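Protein yahD a copper inducible hydrolase (Lactococcus lactis subsp. lactis, PDB 3OG9) is a copper-inducible member of the alpha/beta hydrolase family, probably a hydrolase, that binds D-malate in a pocket. Local coordinates at residues Thr5-Ala11 / Pro44-Arg49; Leu16-Leu22 / Lys103-Tyr109; Asp128-His134 / Lys150-Tyr156. All blocks are in the same frame, centred on the assembly; numbering follows the deposited sequence. Where two conformers were deposited one is given.

Contact 1: residues Thr5-Ala11 / Pro44-Arg49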
loop_
_atom_site.group_PDB
_atom_site.type_symbol
_atom_site.label_atom_id
_atom_site.label_comp_id
_atom_site.label_asym_id
_atom_site.label_seq_id
_atom_site.Cartn_x
_atom_site.Cartn_y
_atom_site.Cartn_z
ATOM N N THR A 5 -15.824 -5.382 -10.430
ATOM C CA THR A 5 -14.481 -5.260 -9.879
ATOM C C THR A 5 -13.475 -6.120 -10.612
ATOM O O THR A 5 -13.645 -7.329 -10.768
ATOM C CB THR A 5 -14.453 -5.607 -8.390
ATOM O OG1 THR A 5 -15.522 -4.906 -7.736
ATOM C CG2 THR A 5 -13.079 -5.207 -7.747
ATOM N N ASP A 6 -12.405 -5.471 -11.044
ATOM C CA ASP A 6 -11.263 -6.159 -11.609
ATOM C C ASP A 6 -10.316 -6.584 -10.496
ATOM O O ASP A 6 -9.751 -5.733 -9.799
ATOM C CB ASP A 6 -10.575 -5.206 -12.574
ATOM C CG ASP A 6 -11.477 -4.847 -13.740
ATOM O OD1 ASP A 6 -11.878 -5.801 -14.421
ATOM O OD2 ASP A 6 -11.811 -3.642 -13.932
ATOM N N TYR A 7 -10.182 -7.895 -10.304
ATOM C CA TYR A 7 -9.318 -8.420 -9.223
ATOM C C TYR A 7 -8.760 -9.803 -9.558
ATOM O O TYR A 7 -9.312 -10.510 -10.401
ATOM C CB TYR A 7 -10.034 -8.384 -7.864
ATOM C CG TYR A 7 -10.968 -9.539 -7.579
ATOM C CD1 TYR A 7 -10.528 -10.649 -6.865
ATOM C CD2 TYR A 7 -12.297 -9.523 -8.043
ATOM C CE1 TYR A 7 -11.398 -11.738 -6.606
ATOM C CE2 TYR A 7 -13.156 -10.586 -7.800
ATOM C CZ TYR A 7 -12.716 -11.677 -7.071
ATOM O OH TYR A 7 -13.586 -12.720 -6.826
ATOM N N VAL A 8 -7.639 -10.172 -8.928
ATOM C CA VAL A 8 -7.120 -11.556 -8.945
ATOM C C VAL A 8 -7.199 -12.133 -7.538
ATOM O O VAL A 8 -6.825 -11.456 -6.563
ATOM C CB VAL A 8 -5.613 -11.565 -9.361
ATOM C CG1 VAL A 8 -4.968 -12.965 -9.183
ATOM C CG2 VAL A 8 -5.457 -11.109 -10.755
ATOM N N PHE A 9 -7.650 -13.379 -7.424
ATOM C CA PHE A 9 -7.456 -14.140 -6.184
ATOM C C PHE A 9 -6.665 -15.425 -6.482
ATOM O O PHE A 9 -6.961 -16.117 -7.451
ATOM C CB PHE A 9 -8.778 -14.444 -5.488
ATOM C CG PHE A 9 -8.623 -15.391 -4.326
ATOM C CD1 PHE A 9 -8.015 -14.965 -3.151
ATOM C CD2 PHE A 9 -8.994 -16.713 -4.440
ATOM C CE1 PHE A 9 -7.826 -15.832 -2.090
ATOM C CE2 PHE A 9 -8.809 -17.581 -3.381
ATOM C CZ PHE A 9 -8.215 -17.140 -2.213
ATOM N N LYS A 10 -5.629 -15.702 -5.699
ATOM C CA LYS A 10 -4.861 -16.937 -5.850
ATOM C C LYS A 10 -4.768 -17.586 -4.491
ATOM O O LYS A 10 -4.183 -17.006 -3.563
ATOM C CB LYS A 10 -3.455 -16.675 -6.364
ATOM C CG LYS A 10 -3.311 -16.409 -7.836
ATOM C CD LYS A 10 -1.875 -15.903 -8.052
ATOM C CE LYS A 10 -1.287 -16.344 -9.365
ATOM N NZ LYS A 10 -0.233 -17.387 -9.251
ATOM N N ALA A 11 -5.348 -18.783 -4.373
ATOM C CA ALA A 11 -5.658 -19.378 -3.073
ATOM C C ALA A 11 -4.471 -19.601 -2.096
ATOM O O ALA A 11 -4.628 -19.448 -0.875
ATOM C CB ALA A 11 -6.457 -20.683 -3.269
ATOM N N PRO A 44 -2.003 -16.758 0.472
ATOM C CA PRO A 44 -3.091 -16.411 -0.444
ATOM C C PRO A 44 -2.905 -14.963 -0.927
ATOM O O PRO A 44 -2.372 -14.121 -0.191
ATOM C CB PRO A 44 -4.344 -16.470 0.445
ATOM C CG PRO A 44 -3.962 -17.433 1.565
ATOM C CD PRO A 44 -2.483 -17.178 1.802
ATOM N N ILE A 45 -3.379 -14.673 -2.127
ATOM C CA ILE A 45 -3.178 -13.340 -2.696
ATOM C C ILE A 45 -4.509 -12.787 -3.143
ATOM O O ILE A 45 -5.246 -13.480 -3.834
ATOM C CB ILE A 45 -2.206 -13.368 -3.898
ATOM C CG1 ILE A 45 -0.760 -13.505 -3.400
ATOM C CG2 ILE A 45 -2.372 -12.071 -4.799
ATOM C CD1 ILE A 45 0.229 -13.896 -4.499
ATOM N N LEU A 46 -4.824 -11.569 -2.688
ATOM C CA LEU A 46 -5.937 -10.806 -3.202
ATOM C C LEU A 46 -5.390 -9.510 -3.812
ATOM O O LEU A 46 -4.721 -8.748 -3.134
ATOM C CB LEU A 46 -6.907 -10.452 -2.068
ATOM C CG LEU A 46 -8.218 -9.797 -2.564
ATOM C CD1 LEU A 46 -8.990 -10.721 -3.512
ATOM C CD2 LEU A 46 -9.057 -9.437 -1.348
ATOM N N SER A 47 -5.675 -9.271 -5.087
ATOM C CA SER A 47 -5.119 -8.086 -5.776
ATOM C C SER A 47 -6.243 -7.361 -6.473
ATOM O O SER A 47 -6.876 -7.934 -7.342
ATOM C CB SER A 47 -4.067 -8.537 -6.801
ATOM O OG SER A 47 -3.425 -7.415 -7.400
ATOM N N ILE A 48 -6.500 -6.103 -6.097
ATOM C CA ILE A 48 -7.661 -5.360 -6.592
ATOM C C ILE A 48 -7.221 -4.121 -7.413
ATOM O O ILE A 48 -6.414 -3.314 -6.918
ATOM C CB ILE A 48 -8.567 -4.885 -5.398
ATOM C CG1 ILE A 48 -9.128 -6.079 -4.600
ATOM C CG2 ILE A 48 -9.724 -3.965 -5.891
ATOM C CD1 ILE A 48 -9.679 -5.677 -3.222
ATOM N N ARG A 49 -7.750 -3.982 -8.636
ATOM C CA ARG A 49 -7.427 -2.848 -9.507
ATOM C C ARG A 49 -8.110 -1.569 -9.020
ATOM O O ARG A 49 -9.247 -1.602 -8.586
ATOM C CB ARG A 49 -7.862 -3.120 -10.962
ATOM C CG ARG A 49 -7.254 -2.130 -12.003
ATOM C CD ARG A 49 -8.031 -2.160 -13.303
ATOM N NE ARG A 49 -7.899 -3.454 -13.965
ATOM C CZ ARG A 49 -8.403 -3.756 -15.158
ATOM N NH1 ARG A 49 -9.084 -2.850 -15.855
ATOM N NH2 ARG A 49 -8.215 -4.968 -15.663
HETATM O O HOH W 1 -11.535 -2.694 -9.713
#

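Contact 2: residues Leu16-Leu22 / Lys103-Tyr109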
loop_
_atom_site.group_PDB
_atom_site.type_symbol
_atom_site.label_atom_id
_atom_site.label_comp_id
_atom_site.label_asym_id
_atom_site.label_seq_id
_atom_site.Cartn_x
_atom_site.Cartn_y
_atom_site.Cartn_z
ATOM N N LEU A 16 -2.388 -19.483 5.981
ATOM C CA LEU A 16 -1.413 -18.397 6.005
ATOM C C LEU A 16 -2.093 -17.045 5.778
ATOM O O LEU A 16 -3.139 -16.968 5.107
ATOM C CB LEU A 16 -0.353 -18.617 4.935
ATOM C CG LEU A 16 1.019 -19.165 5.315
ATOM C CD1 LEU A 16 0.954 -20.204 6.431
ATOM C CD2 LEU A 16 1.772 -19.721 4.091
ATOM N N ALA A 17 -1.491 -15.998 6.334
ATOM C CA ALA A 17 -2.011 -14.626 6.242
ATOM C C ALA A 17 -2.169 -14.162 4.795
ATOM O O ALA A 17 -1.279 -14.362 3.968
ATOM C CB ALA A 17 -1.095 -13.673 6.990
ATOM N N PRO A 18 -3.304 -13.531 4.491
ATOM C CA PRO A 18 -3.558 -13.120 3.125
ATOM C C PRO A 18 -2.772 -11.858 2.794
ATOM O O PRO A 18 -2.481 -11.038 3.687
ATOM C CB PRO A 18 -5.062 -12.847 3.128
ATOM C CG PRO A 18 -5.338 -12.372 4.535
ATOM C CD PRO A 18 -4.413 -13.189 5.401
ATOM N N LEU A 19 -2.428 -11.714 1.520
ATOM C CA LEU A 19 -1.763 -10.507 1.024
ATOM C C LEU A 19 -2.758 -9.708 0.220
ATOM O O LEU A 19 -3.455 -10.278 -0.625
ATOM C CB LEU A 19 -0.580 -10.897 0.116
ATOM C CG LEU A 19 0.335 -12.000 0.651
ATOM C CD1 LEU A 19 1.346 -12.330 -0.414
ATOM C CD2 LEU A 19 1.011 -11.607 1.995
ATOM N N LEU A 20 -2.848 -8.397 0.471
ATOM C CA LEU A 20 -3.638 -7.501 -0.415
ATOM C C LEU A 20 -2.658 -6.701 -1.277
ATOM O O LEU A 20 -1.855 -5.952 -0.743
ATOM C CB LEU A 20 -4.486 -6.505 0.410
ATOM C CG LEU A 20 -5.281 -5.476 -0.425
ATOM C CD1 LEU A 20 -6.391 -6.196 -1.199
ATOM C CD2 LEU A 20 -5.875 -4.292 0.414
ATOM N N LEU A 21 -2.712 -6.853 -2.598
ATOM C CA LEU A 21 -1.765 -6.158 -3.467
ATOM C C LEU A 21 -2.402 -4.944 -4.105
ATOM O O LEU A 21 -3.533 -5.018 -4.601
ATOM C CB LEU A 21 -1.257 -7.097 -4.593
ATOM C CG LEU A 21 -0.823 -8.489 -4.179
ATOM C CD1 LEU A 21 -0.229 -9.188 -5.399
ATOM C CD2 LEU A 21 0.146 -8.503 -2.938
ATOM N N LEU A 22 -1.652 -3.845 -4.112
ATOM C CA LEU A 22 -2.130 -2.599 -4.672
ATOM C C LEU A 22 -1.060 -2.070 -5.598
ATOM O O LEU A 22 0.088 -1.899 -5.197
ATOM C CB LEU A 22 -2.479 -1.611 -3.552
ATOM C CG LEU A 22 -3.531 -2.127 -2.557
ATOM C CD1 LEU A 22 -3.591 -1.251 -1.345
ATOM C CD2 LEU A 22 -4.913 -2.199 -3.245
ATOM N N LYS A 103 -5.653 -10.362 9.575
ATOM C CA LYS A 103 -4.366 -11.027 9.338
ATOM C C LYS A 103 -3.672 -10.471 8.091
ATOM O O LYS A 103 -2.528 -10.815 7.800
ATOM C CB LYS A 103 -4.551 -12.531 9.132
ATOM C CG LYS A 103 -5.105 -13.293 10.337
ATOM C CD LYS A 103 -5.157 -14.831 10.068
ATOM C CE LYS A 103 -3.757 -15.467 9.945
ATOM N NZ LYS A 103 -3.768 -16.915 9.470
ATOM N N MET A 104 -4.389 -9.627 7.355
ATOM C CA MET A 104 -3.952 -9.150 6.057
ATOM C C MET A 104 -2.645 -8.338 6.073
ATOM O O MET A 104 -2.409 -7.471 6.936
ATOM C CB MET A 104 -5.096 -8.357 5.417
ATOM C CG MET A 104 -5.085 -8.327 3.928
ATOM S SD MET A 104 -6.770 -7.885 3.336
ATOM C CE MET A 104 -7.550 -9.453 2.972
ATOM N N ILE A 105 -1.797 -8.648 5.095
ATOM C CA ILE A 105 -0.539 -7.943 4.880
ATOM C C ILE A 105 -0.725 -7.187 3.570
ATOM O O ILE A 105 -0.883 -7.802 2.529
ATOM C CB ILE A 105 0.629 -8.894 4.755
ATOM C CG1 ILE A 105 0.820 -9.716 6.041
ATOM C CG2 ILE A 105 1.954 -8.128 4.432
ATOM C CD1 ILE A 105 1.721 -10.955 5.763
ATOM N N ALA A 106 -0.747 -5.862 3.641
ATOM C CA ALA A 106 -0.835 -5.041 2.430
ATOM C C ALA A 106 0.532 -4.880 1.854
ATOM O O ALA A 106 1.493 -4.582 2.591
ATOM C CB ALA A 106 -1.441 -3.646 2.715
ATOM N N ILE A 107 0.616 -5.101 0.539
ATOM C CA ILE A 107 1.849 -4.903 -0.234
ATOM C C ILE A 107 1.483 -3.976 -1.379
ATOM O O ILE A 107 0.672 -4.328 -2.236
ATOM C CB ILE A 107 2.420 -6.242 -0.789
ATOM C CG1 ILE A 107 2.689 -7.253 0.358
ATOM C CG2 ILE A 107 3.732 -5.957 -1.573
ATOM C CD1 ILE A 107 3.110 -8.648 -0.114
ATOM N N GLY A 108 2.036 -2.768 -1.368
ATOM C CA GLY A 108 1.689 -1.780 -2.379
ATOM C C GLY A 108 2.935 -1.167 -2.961
ATOM O O GLY A 108 4.019 -1.161 -2.334
ATOM N N TYR A 109 2.792 -0.622 -4.154
ATOM C CA TYR A 109 3.891 0.081 -4.791
ATOM C C TYR A 109 3.353 1.446 -5.241
ATOM O O TYR A 109 2.340 1.499 -5.932
ATOM C CB TYR A 109 4.381 -0.743 -5.974
ATOM C CG TYR A 109 5.380 -0.053 -6.893
ATOM C CD1 TYR A 109 6.308 0.866 -6.397
ATOM C CD2 TYR A 109 5.386 -0.336 -8.262
ATOM C CE1 TYR A 109 7.232 1.491 -7.246
ATOM C CE2 TYR A 109 6.300 0.276 -9.118
ATOM C CZ TYR A 109 7.202 1.196 -8.607
ATOM O OH TYR A 109 8.097 1.798 -9.464
#

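Contact 3: residues Asp128-His134 / Lys150-Tyr156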
loop_
_atom_site.group_PDB
_atom_site.type_symbol
_atom_site.label_atom_id
_atom_site.label_comp_id
_atom_site.label_asym_id
_atom_site.label_seq_id
_atom_site.Cartn_x
_atom_site.Cartn_y
_atom_site.Cartn_z
ATOM N N ASP A 128 -2.780 -6.242 9.416
ATOM C CA ASP A 128 -1.809 -6.710 10.400
ATOM C C ASP A 128 -0.438 -6.049 10.181
ATOM O O ASP A 128 0.223 -5.623 11.145
ATOM C CB ASP A 128 -1.683 -8.231 10.351
ATOM C CG ASP A 128 -0.721 -8.748 11.404
ATOM O OD1 ASP A 128 -0.948 -8.433 12.593
ATOM O OD2 ASP A 128 0.264 -9.429 11.043
ATOM N N LYS A 129 -0.021 -5.982 8.907
ATOM C CA LYS A 129 1.267 -5.374 8.509
ATOM C C LYS A 129 1.109 -4.670 7.174
ATOM O O LYS A 129 0.164 -4.963 6.431
ATOM C CB LYS A 129 2.325 -6.443 8.277
ATOM C CG LYS A 129 2.695 -7.219 9.473
ATOM C CD LYS A 129 3.759 -8.206 9.162
ATOM C CE LYS A 129 4.170 -8.861 10.437
ATOM N NZ LYS A 129 3.071 -9.667 11.056
ATOM N N ILE A 130 2.038 -3.750 6.877
ATOM C CA ILE A 130 2.099 -3.095 5.564
ATOM C C ILE A 130 3.530 -3.109 5.044
ATOM O O ILE A 130 4.472 -2.849 5.779
ATOM C CB ILE A 130 1.615 -1.619 5.657
ATOM C CG1 ILE A 130 0.123 -1.572 6.002
ATOM C CG2 ILE A 130 1.853 -0.851 4.306
ATOM C CD1 ILE A 130 -0.487 -0.183 5.873
ATOM N N ILE A 131 3.678 -3.440 3.768
ATOM C CA ILE A 131 4.926 -3.302 3.050
ATOM C C ILE A 131 4.615 -2.271 1.978
ATOM O O ILE A 131 3.814 -2.539 1.058
ATOM C CB ILE A 131 5.344 -4.662 2.425
ATOM C CG1 ILE A 131 5.686 -5.639 3.561
ATOM C CG2 ILE A 131 6.580 -4.506 1.466
ATOM C CD1 ILE A 131 5.963 -7.072 3.165
ATOM N N ALA A 132 5.220 -1.084 2.103
ATOM C CA ALA A 132 4.935 0.031 1.165
ATOM C C ALA A 132 6.194 0.379 0.396
ATOM O O ALA A 132 7.119 0.920 0.980
ATOM C CB ALA A 132 4.475 1.269 1.928
ATOM N N PHE A 133 6.241 0.068 -0.895
ATOM C CA PHE A 133 7.383 0.463 -1.726
ATOM C C PHE A 133 7.180 1.828 -2.334
ATOM O O PHE A 133 6.206 2.051 -3.068
ATOM C CB PHE A 133 7.650 -0.554 -2.828
ATOM C CG PHE A 133 7.929 -1.960 -2.320
ATOM C CD1 PHE A 133 9.111 -2.257 -1.641
ATOM C CD2 PHE A 133 7.019 -3.001 -2.558
ATOM C CE1 PHE A 133 9.370 -3.584 -1.175
ATOM C CE2 PHE A 133 7.277 -4.324 -2.097
ATOM C CZ PHE A 133 8.440 -4.609 -1.416
ATOM N N HIS A 134 8.090 2.741 -2.007
ATOM C CA HIS A 134 8.066 4.117 -2.512
ATOM C C HIS A 134 6.749 4.847 -2.258
ATOM O O HIS A 134 6.185 5.510 -3.153
ATOM C CB HIS A 134 8.502 4.143 -3.989
ATOM C CG HIS A 134 9.853 3.546 -4.161
ATOM N ND1 HIS A 134 10.985 4.165 -3.684
ATOM C CD2 HIS A 134 10.246 2.337 -4.625
ATOM C CE1 HIS A 134 12.027 3.371 -3.867
ATOM N NE2 HIS A 134 11.606 2.260 -4.444
ATOM N N LYS A 150 1.884 -2.580 15.678
ATOM C CA LYS A 150 1.969 -2.885 14.253
ATOM C C LYS A 150 3.382 -2.735 13.692
ATOM O O LYS A 150 4.176 -1.915 14.183
ATOM C CB LYS A 150 0.999 -1.979 13.462
ATOM C CG LYS A 150 -0.453 -2.056 13.944
ATOM C CD LYS A 150 -1.062 -3.398 13.692
ATOM C CE LYS A 150 -2.586 -3.298 13.838
ATOM N NZ LYS A 150 -3.122 -4.595 13.451
ATOM N N HIS A 151 3.689 -3.544 12.679
ATOM C CA HIS A 151 4.982 -3.520 12.020
ATOM C C HIS A 151 4.777 -3.126 10.566
ATOM O O HIS A 151 3.853 -3.599 9.901
ATOM C CB HIS A 151 5.649 -4.885 12.116
ATOM C CG HIS A 151 6.293 -5.133 13.445
ATOM N ND1 HIS A 151 7.614 -4.826 13.690
ATOM C CD2 HIS A 151 5.806 -5.650 14.597
ATOM C CE1 HIS A 151 7.911 -5.134 14.941
ATOM N NE2 HIS A 151 6.829 -5.618 15.517
ATOM N N VAL A 152 5.612 -2.217 10.086
ATOM C CA VAL A 152 5.406 -1.644 8.760
ATOM C C VAL A 152 6.783 -1.507 8.107
ATOM O O VAL A 152 7.733 -1.048 8.764
ATOM C CB VAL A 152 4.719 -0.230 8.855
ATOM C CG1 VAL A 152 4.781 0.502 7.489
ATOM C CG2 VAL A 152 3.240 -0.386 9.289
ATOM N N PHE A 153 6.890 -1.921 6.848
ATOM C CA PHE A 153 8.140 -1.796 6.050
ATOM C C PHE A 153 7.936 -0.698 5.000
ATOM O O PHE A 153 6.891 -0.701 4.323
ATOM C CB PHE A 153 8.390 -3.133 5.307
ATOM C CG PHE A 153 9.626 -3.124 4.394
ATOM C CD1 PHE A 153 10.841 -3.615 4.847
ATOM C CD2 PHE A 153 9.534 -2.666 3.089
ATOM C CE1 PHE A 153 11.971 -3.624 3.996
ATOM C CE2 PHE A 153 10.656 -2.660 2.213
ATOM C CZ PHE A 153 11.876 -3.121 2.689
ATOM N N LEU A 154 8.893 0.243 4.894
ATOM C CA LEU A 154 8.826 1.332 3.930
ATOM C C LEU A 154 10.119 1.415 3.180
ATOM O O LEU A 154 11.203 1.357 3.792
ATOM C CB LEU A 154 8.630 2.701 4.617
ATOM C CG LEU A 154 7.441 2.868 5.548
ATOM C CD1 LEU A 154 7.523 4.214 6.301
ATOM C CD2 LEU A 154 6.114 2.779 4.796
ATOM N N SER A 155 10.031 1.611 1.873
ATOM C CA SER A 155 11.265 1.956 1.124
ATOM C C SER A 155 11.224 3.421 0.709
ATOM O O SER A 155 10.146 3.985 0.546
ATOM C CB SER A 155 11.428 1.090 -0.105
ATOM O OG SER A 155 10.446 1.393 -1.075
ATOM N N TYR A 156 12.417 3.998 0.490
ATOM C CA TYR A 156 12.548 5.359 0.048
ATOM C C TYR A 156 13.838 5.427 -0.785
ATOM O O TYR A 156 14.798 4.715 -0.479
ATOM C CB TYR A 156 12.635 6.236 1.308
ATOM C CG TYR A 156 13.061 7.642 1.063
ATOM C CD1 TYR A 156 12.174 8.570 0.484
ATOM C CD2 TYR A 156 14.362 8.057 1.387
ATOM C CE1 TYR A 156 12.585 9.886 0.232
ATOM C CE2 TYR A 156 14.768 9.369 1.156
ATOM C CZ TYR A 156 13.881 10.275 0.586
ATOM O OH TYR A 156 14.296 11.579 0.333
HETATM O O HOH W 2 2.166 -6.186 12.834
HETATM O O HOH W 3 7.498 3.728 1.391
#

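Contact 1: residues Thr5-Ala11 / Pro44-Arg49
Val-8 and Ser-47 exchange two backbone hydrogen bonds, Val-8 N to Ser-47 O at 2.8 Å and Ser-47 N back to Val-8 O. Lys-10 and Ile-45 form a second such pair, and Arg-49 N reaches Asp-6 O in a nearly straight bond of 2.9 Å (169° at the hydrogen). A water bridges Asp-6 N and Arg-49 O beyond it. The non-hydrogen-bonded pairs Tyr-7/Ile-48 and Phe-9/Leu-46 alternate with these along antiparallel strands.

Charge acts at one end. The Asp-6 carboxylate lies flat over the Arg-49 guanidinium, their planes 15° apart, with OD2 3.4 Å from NH1; no N-H points at the oxygen, so the attraction is purely ionic. Arg-49 NE turns instead to Glu-29.

The apolar contacts share the face of Tyr-7 and Phe-9. Leu-46 reaches across with CD1, 3.7 Å from Tyr-7 CD1, because its CG stands opposite the backbone N (chi1 -172°). The same Leu-46 CD1 lies 4.2 Å from Phe-9 CB, and the Phe-9 ring stacks on His-97. Helix 76-97 covers this face, while helix 33-39 packs on Ile-45 and Lys-10.

Strand 7-10 is thus the antiparallel edge strand of an alpha/beta hydrolase sheet whose other strands run parallel.

Contact 2: residues Leu16-Leu22 / Lys103-Tyr109
Ile-105 O is gripped from strand 19-22 by two groups: Leu-20 N donates a hydrogen bond of 2.9 Å from a position tilted 34° out of the carbonyl plane, and Leu-19 CA adds a CA-H...O contact at 3.2 Å. Ile-107 O is held in the same way by Leu-22 N and Leu-21 CA. In the other direction, Pro-18 O accepts from Ile-105 N, Leu-20 O from Ile-107 N in a nearly straight bond (175° at the hydrogen), and Leu-22 O from Tyr-109 N at 3.2 Å.

On one face, Leu-19 and Ile-105 lie side by side and point the same way, with Leu-19 CD2 3.9 Å from Ile-105 CD1. Leu-21 and Ile-107 repeat this pairing. Helix 33-39 covers the two leucines. On the other face, Met-104 meets Pro-18 at about a right angle, its CE 4.0 Å from Pro-18 CG; the bend at its last torsion (chi3 -96°) swings the methyl there, while SD rests near Leu-20 CB. Val-90 of helix 76-97 touches both Leu-20 and Met-104.

Gly-108 leaves only backbone opposite Leu-22, its CA 3.2 Å from Leu-22 O. The strand then runs through Tyr-109 to the malate-binding Ser-110, a sequence consistent with the nucleophile elbow of alpha/beta hydrolases.

Contact 3: residues Asp128-His134 / Lys150-Tyr156
Ser-155 OG stands over the centre of the His-134 ring, 3.6 Å above its plane, and accepts a hydrogen bond from His-134 N at 2.9 Å. Its chi1 of 69° sets the hydroxyl between its own backbone N and carbonyl carbon, turned toward the neighbouring strand. The same oxygen lies at the edge of the Phe-133 ring, in its plane. Glu-197 then ties the pair together, one carboxylate oxygen bonding Ser-155 OG and the other His-134 NE2. An alanine in place of His-134 would remove the imidazole from beneath the serine hydroxyl and is likely to leave one Glu-197 oxygen without its mate.

Next to it, Phe-133 also meets Phe-153 obliquely, with planes at 69° and Phe-153 CE2 3.7 Å from Phe-133 CE1. Ile-131 presents CG2 to Phe-153 CD2 at 3.8 Å, and Trp-204 of helix 195-208 touches both Ile-131 and Phe-153. On the opposite face, Leu-154 CD2 comes within 3.6 Å of Ala-132 CB, beside helices 111-121 and 165-177.

Ala-132 N bonds to Phe-153 O at 2.8 Å within the parallel ladder; one water bridges Asp-128 O and His-151 N at its start, and another joins Ala-132 O and Ser-155 O near its end. Apolar side chains pack both faces in the middle, whereas buried Ser-155 and His-134 find polar partners in Glu-197 and each other, bonds that probably fix the His-134 ring's rotation close to malate-binding His-191.

How the contacts relate
From the N terminus, the chain lays down strand 7-10, then strand 19-22, and only afterwards strand 45-48, which inserts between them; contact 1 closes that first loop. Contact 2 opens inside it and closes much later at 103-109, after helix 76-97, so the two cross. They meet directly, since Leu-46 pairs with Leu-19 and Leu-21. Contact 3 follows in series, closing a short helix-free excursion between 128-134 and 150-156. Strands 105-109 and 129-133 join it to contact 2, where Ala-106 O probably accepts a hydrogen bond from Ile-131 N. Contacts 1 and 3, their centres about 20 Å apart, do not touch, though both belong to the same sheet, which together the three span from edge strand 7-10 to the neighbour of strand 181-186.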